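Local atomic coordinates of PKS (Streptomyces sp. CNQ431, PDB entry 5YDA), a protein that probably selects acyl extender units with broad specificity and transfers them to an acyl carrier protein, as the acyltransferase domain of the splenocin polyketide synthase. Residues D142-V147 against M213-A218; H199-Y204 against P220-R225. One frame throughout, in Å; residues are numbered along the deposited sequence.

Contact 1: residues D142-V147 against M213-A218; sequences DRCAAV and MEIDEA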
loop_
_atom_site.group_PDB
_atom_site.type_symbol
_atom_site.label_atom_id
_atom_site.label_comp_id
_atom_site.label_asym_id
_atom_site.label_seq_id
_atom_site.Cartn_x
_atom_site.Cartn_y
_atom_site.Cartn_z
ATOM N N ASP A 142 -12.911 -13.045 3.825
ATOM C CA ASP A 142 -14.220 -13.679 3.955
ATOM C C ASP A 142 -15.159 -12.807 4.769
ATOM O O ASP A 142 -16.320 -12.604 4.399
ATOM C CB ASP A 142 -14.069 -15.056 4.594
ATOM C CG ASP A 142 -13.436 -16.077 3.648
ATOM O OD1 ASP A 142 -13.353 -15.842 2.410
ATOM O OD2 ASP A 142 -13.029 -17.130 4.158
ATOM N N ARG A 143 -14.655 -12.257 5.866
ATOM C CA ARG A 143 -15.470 -11.386 6.695
ATOM C C ARG A 143 -15.955 -10.173 5.895
ATOM O O ARG A 143 -17.153 -9.856 5.897
ATOM C CB ARG A 143 -14.657 -10.987 7.923
ATOM C CG ARG A 143 -15.421 -10.259 8.997
ATOM C CD ARG A 143 -15.143 -8.781 8.905
ATOM N NE ARG A 143 -15.503 -8.058 10.120
ATOM C CZ ARG A 143 -14.632 -7.745 11.073
ATOM N NH1 ARG A 143 -13.354 -8.110 10.943
ATOM N NH2 ARG A 143 -15.038 -7.064 12.145
ATOM N N CYS A 144 -15.053 -9.520 5.143
ATOM C CA CYS A 144 -15.474 -8.341 4.388
ATOM C C CYS A 144 -16.466 -8.700 3.293
ATOM O O CYS A 144 -17.423 -7.957 3.061
ATOM C CB CYS A 144 -14.268 -7.612 3.795
ATOM S SG CYS A 144 -13.135 -6.964 5.050
ATOM N N ALA A 145 -16.270 -9.830 2.610
ATOM C CA ALA A 145 -17.204 -10.194 1.547
ATOM C C ALA A 145 -18.608 -10.429 2.102
ATOM O O ALA A 145 -19.605 -10.015 1.490
ATOM C CB ALA A 145 -16.698 -11.432 0.793
ATOM N N ALA A 146 -18.709 -11.074 3.272
ATOM C CA ALA A 146 -20.026 -11.306 3.866
ATOM C C ALA A 146 -20.674 -9.996 4.283
ATOM O O ALA A 146 -21.857 -9.774 4.006
ATOM C CB ALA A 146 -19.924 -12.256 5.060
ATOM N N VAL A 147 -19.913 -9.102 4.922
ATOM C CA VAL A 147 -20.481 -7.819 5.319
ATOM C C VAL A 147 -20.956 -7.035 4.106
ATOM O O VAL A 147 -21.973 -6.336 4.174
ATOM C CB VAL A 147 -19.462 -7.016 6.146
ATOM C CG1 VAL A 147 -19.937 -5.574 6.319
ATOM C CG2 VAL A 147 -19.257 -7.674 7.504
ATOM N N MET A 213 -12.581 4.390 12.031
ATOM C CA MET A 213 -13.798 3.762 11.545
ATOM C C MET A 213 -13.762 2.282 11.883
ATOM O O MET A 213 -12.692 1.689 12.024
ATOM C CB MET A 213 -13.958 3.906 10.021
ATOM C CG MET A 213 -14.222 5.288 9.515
ATOM S SD MET A 213 -14.029 5.340 7.712
ATOM C CE MET A 213 -13.984 7.114 7.539
ATOM N N GLU A 214 -14.944 1.685 11.970
ATOM C CA GLU A 214 -15.067 0.239 12.074
ATOM C C GLU A 214 -15.195 -0.332 10.671
ATOM O O GLU A 214 -15.987 0.172 9.864
ATOM C CB GLU A 214 -16.278 -0.147 12.926
ATOM C CG GLU A 214 -16.254 0.473 14.317
ATOM C CD GLU A 214 -17.532 0.213 15.119
ATOM O OE1 GLU A 214 -18.361 -0.622 14.693
ATOM O OE2 GLU A 214 -17.701 0.854 16.182
ATOM N N ILE A 215 -14.419 -1.386 10.386
ATOM C CA ILE A 215 -14.363 -1.916 9.026
ATOM C C ILE A 215 -15.760 -2.295 8.545
ATOM O O ILE A 215 -16.147 -1.970 7.413
ATOM C CB ILE A 215 -13.365 -3.098 8.939
ATOM C CG1 ILE A 215 -13.305 -3.660 7.519
ATOM C CG2 ILE A 215 -13.710 -4.227 9.918
ATOM C CD1 ILE A 215 -12.874 -2.651 6.467
ATOM N N ASP A 216 -16.567 -2.927 9.413
ATOM C CA ASP A 216 -17.899 -3.367 8.990
ATOM C C ASP A 216 -18.808 -2.197 8.630
ATOM O O ASP A 216 -19.656 -2.325 7.740
ATOM C CB ASP A 216 -18.566 -4.206 10.085
ATOM C CG ASP A 216 -17.964 -5.590 10.218
ATOM O OD1 ASP A 216 -16.933 -5.882 9.565
ATOM O OD2 ASP A 216 -18.518 -6.393 10.990
ATOM N N GLU A 217 -18.677 -1.067 9.324
ATOM C CA GLU A 217 -19.474 0.099 8.961
ATOM C C GLU A 217 -18.900 0.822 7.747
ATOM O O GLU A 217 -19.667 1.372 6.949
ATOM C CB GLU A 217 -19.565 1.086 10.132
ATOM C CG GLU A 217 -20.150 0.527 11.421
ATOM C CD GLU A 217 -20.297 1.608 12.494
ATOM O OE1 GLU A 217 -21.238 1.504 13.320
ATOM O OE2 GLU A 217 -19.477 2.567 12.505
ATOM N N ALA A 218 -17.565 0.830 7.594
ATOM C CA ALA A 218 -16.939 1.554 6.484
ATOM C C ALA A 218 -17.239 0.896 5.139
ATOM O O ALA A 218 -17.514 1.596 4.153
ATOM C CB ALA A 218 -15.433 1.653 6.696
HETATM O O HOH W 1 -18.512 -9.331 10.987
#
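Arg143, Cys144 and Val147 meet Ile215 and Asp216 in a helix-to-helix contact, partly buried, within the acyltransferase domain. Residues 142-147 lie in the middle of helix 135-152. Residues 213-218 enter and form the first turn of helix 215-231, with Glu214 at the N-cap. The two sides bury 235 Å² between them. The polar part is a salt bridge. Arg143 NE lies 2.7 Å from Asp216 OD1. As a hydrogen bond this pair is weak, because the N-H...O angle is only 115° and the oxygen sits obliquely to the guanidinium. The guanidinium and carboxylate planes stand 88° apart, so the two groups do not form a flat paired bridge. OD2 of Asp216 lies in the guanidinium plane, at its edge. A water donates a hydrogen bond to Asp216 OD2 at 2.9 Å and also accepts a weak one from Arg143 NE, which adds a weak bridge between the two groups. Ile215 meets the same guanidinium over one face, with CG2 above its centre. The bend at chi2 (-101°) turns the end of Arg143 toward the start of helix 215-231, where it meets both residues. Deeper in, the contact is apolar. Cys144 SG packs on Ile215 CG1 at 4.1 Å. Phe176, Tyr180 and Val177 of helix 169-188 continue this layer: the first two touch Ile215, and the third touches Cys144. Leu219, one turn further along helix 215-231, lies against both Cys144 and Val147. Val147 divides its two methyl groups between the backbone and the side chain of Asp216. Val147 CG1 is 3.6 Å from Asp216 O, while Val147 CG2 lies 3.6 Å from Asp216 OD1, the same oxygen that faces Arg143.

Contact 2: residues H199-Y204 against P220-R225; sequences HSLGEY and PVVAER
Ser200 OG is gripped from several directions, and Arg225 reaches it from helix 215-231. Arg225 NH2 donates to Ser200 OG at 3.3 Å. The bond is long but fairly straight, with an N-H...O angle of 157°, and the oxygen lies close to the guanidinium plane. Outside the two segments, His298 NE2 is also hydrogen-bonded to this hydroxyl. A water lies 3.0 Å from Ser200 OG and accepts a weak bond from Arg225 NH1. The arginine chain is fully extended from CG to NE, which lets it span the distance between the helices. Thr349 OG1 takes the NE hydrogen, so the guanidinium is tied at two separate nitrogens within the protein. Tyr204 packs against the same group. Tyr204 CE2 lies over one face of the guanidinium, 3.4 Å from Arg225 NE. The ring and guanidinium planes are 47° apart, so this is a tilted contact and not a flat stack. Tyr204 OH is 3.6 Å from Arg225 CD. Across the ring from CE2, Tyr204 CD1 meets Val222 CG2 at 3.7 Å. The second methyl of Val222, CG1, packs tightly on Leu201 CD2 at 3.4 Å, the two side chains crossing at about a right angle. Phe176 of helix 169-188 touches both Leu201 and Tyr204. Ser200 itself has a strained backbone, with phi at 58°, in the turn between strand 195-198 and helix 201-210. With Gly198 and Gly202 it forms a GxSxG pattern. The arrangement is consistent with the nucleophile elbow of acyltransferases, where a serine pairs with a histidine and a nearby arginine typically receives the carboxylate of the extender unit.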
loop_
_atom_site.group_PDB
_atom_site.type_symbol
_atom_site.label_atom_id
_atom_site.label_comp_id
_atom_site.label_asym_id
_atom_site.label_seq_id
_atom_site.Cartn_x
_atom_site.Cartn_y
_atom_site.Cartn_z
ATOM N N HIS A 199 -4.105 7.351 0.069
ATOM C CA HIS A 199 -4.346 8.241 -1.059
ATOM C C HIS A 199 -5.813 8.092 -1.432
ATOM O O HIS A 199 -6.203 7.065 -1.994
ATOM C CB HIS A 199 -3.430 7.906 -2.241
ATOM C CG HIS A 199 -3.386 8.981 -3.281
ATOM N ND1 HIS A 199 -4.476 9.297 -4.067
ATOM C CD2 HIS A 199 -2.391 9.829 -3.653
ATOM C CE1 HIS A 199 -4.148 10.284 -4.885
ATOM N NE2 HIS A 199 -2.896 10.633 -4.646
ATOM N N SER A 200 -6.625 9.104 -1.090
ATOM C CA SER A 200 -8.042 9.128 -1.416
ATOM C C SER A 200 -8.735 7.905 -0.827
ATOM O O SER A 200 -8.891 7.803 0.391
ATOM C CB SER A 200 -8.244 9.197 -2.935
ATOM O OG SER A 200 -9.530 9.707 -3.273
ATOM N N LEU A 201 -9.128 6.963 -1.681
ATOM C CA LEU A 201 -9.698 5.707 -1.193
ATOM C C LEU A 201 -8.848 5.108 -0.068
ATOM O O LEU A 201 -9.381 4.632 0.943
ATOM C CB LEU A 201 -9.851 4.743 -2.374
ATOM C CG LEU A 201 -10.588 3.400 -2.347
ATOM C CD1 LEU A 201 -9.688 2.269 -1.928
ATOM C CD2 LEU A 201 -11.738 3.502 -1.401
ATOM N N GLY A 202 -7.522 5.175 -0.201
ATOM C CA GLY A 202 -6.642 4.613 0.805
ATOM C C GLY A 202 -6.737 5.278 2.162
ATOM O O GLY A 202 -6.341 4.671 3.169
ATOM N N GLU A 203 -7.225 6.523 2.219
ATOM C CA GLU A 203 -7.410 7.170 3.518
ATOM C C GLU A 203 -8.521 6.499 4.315
ATOM O O GLU A 203 -8.461 6.465 5.552
ATOM C CB GLU A 203 -7.698 8.667 3.353
ATOM C CG GLU A 203 -7.719 9.400 4.700
ATOM C CD GLU A 203 -7.337 10.880 4.604
ATOM O OE1 GLU A 203 -7.995 11.706 5.289
ATOM O OE2 GLU A 203 -6.384 11.209 3.848
ATOM N N TYR A 204 -9.529 5.951 3.633
ATOM C CA TYR A 204 -10.521 5.140 4.328
ATOM C C TYR A 204 -9.883 3.898 4.919
ATOM O O TYR A 204 -10.143 3.551 6.082
ATOM C CB TYR A 204 -11.666 4.772 3.387
ATOM C CG TYR A 204 -12.586 5.946 3.171
ATOM C CD1 TYR A 204 -13.739 6.102 3.946
ATOM C CD2 TYR A 204 -12.264 6.944 2.261
ATOM C CE1 TYR A 204 -14.569 7.194 3.777
ATOM C CE2 TYR A 204 -13.094 8.042 2.078
ATOM C CZ TYR A 204 -14.253 8.162 2.846
ATOM O OH TYR A 204 -15.095 9.251 2.690
ATOM N N PRO A 220 -19.819 -0.614 3.462
ATOM C CA PRO A 220 -20.885 -0.111 2.576
ATOM C C PRO A 220 -20.742 1.372 2.245
ATOM O O PRO A 220 -21.160 1.789 1.162
ATOM C CB PRO A 220 -22.183 -0.401 3.361
ATOM C CG PRO A 220 -21.765 -0.536 4.784
ATOM C CD PRO A 220 -20.321 -0.968 4.807
ATOM N N VAL A 221 -20.147 2.175 3.126
ATOM C CA VAL A 221 -20.017 3.609 2.865
ATOM C C VAL A 221 -19.001 3.860 1.756
ATOM O O VAL A 221 -19.248 4.642 0.827
ATOM C CB VAL A 221 -19.629 4.358 4.151
ATOM C CG1 VAL A 221 -19.273 5.805 3.827
ATOM C CG2 VAL A 221 -20.769 4.301 5.165
ATOM N N VAL A 222 -17.838 3.210 1.845
ATOM C CA VAL A 222 -16.865 3.270 0.753
ATOM C C VAL A 222 -17.503 2.818 -0.557
ATOM O O VAL A 222 -17.283 3.428 -1.611
ATOM C CB VAL A 222 -15.625 2.424 1.109
ATOM C CG1 VAL A 222 -14.684 2.312 -0.096
ATOM C CG2 VAL A 222 -14.910 3.030 2.315
ATOM N N ALA A 223 -18.329 1.766 -0.514
ATOM C CA ALA A 223 -18.995 1.314 -1.732
ATOM C C ALA A 223 -19.881 2.407 -2.322
ATOM O O ALA A 223 -19.861 2.639 -3.535
ATOM C CB ALA A 223 -19.809 0.049 -1.465
ATOM N N GLU A 224 -20.677 3.091 -1.484
ATOM C CA GLU A 224 -21.531 4.149 -2.022
ATOM C C GLU A 224 -20.714 5.381 -2.412
ATOM O O GLU A 224 -21.106 6.125 -3.315
ATOM C CB GLU A 224 -22.631 4.542 -1.017
ATOM C CG GLU A 224 -23.509 3.377 -0.491
ATOM C CD GLU A 224 -24.234 2.569 -1.593
ATOM O OE1 GLU A 224 -24.679 1.422 -1.303
ATOM O OE2 GLU A 224 -24.376 3.076 -2.732
ATOM N N ARG A 225 -19.589 5.625 -1.740
ATOM C CA ARG A 225 -18.712 6.704 -2.173
ATOM C C ARG A 225 -18.272 6.481 -3.617
ATOM O O ARG A 225 -18.348 7.389 -4.453
ATOM C CB ARG A 225 -17.508 6.795 -1.236
ATOM C CG ARG A 225 -16.523 7.860 -1.623
ATOM C CD ARG A 225 -15.360 7.860 -0.650
ATOM N NE ARG A 225 -14.390 8.897 -0.953
ATOM C CZ ARG A 225 -13.354 8.741 -1.774
ATOM N NH1 ARG A 225 -13.148 7.579 -2.369
ATOM N NH2 ARG A 225 -12.514 9.755 -1.986
HETATM O O HOH W 2 -11.092 8.004 -5.155
#

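Both contacts use helix 215-231, at successive turns. Contact 1 holds its start against helix 135-152 and is only partly buried. Contact 2 holds the following turns against the strand-to-helix turn and helix 201-210, and is buried. Their centres are 12 Å apart, and they touch where Met213 CE packs on Tyr204 CD1 at 3.7 Å. Helix 169-188 lines both, and Phe176 is common to the two. Each has an arginine, used differently. In contact 1 it forms a water-bridged ion pair in a partly exposed setting. In contact 2 it is enclosed and directed at a serine hydroxyl in the probable active site.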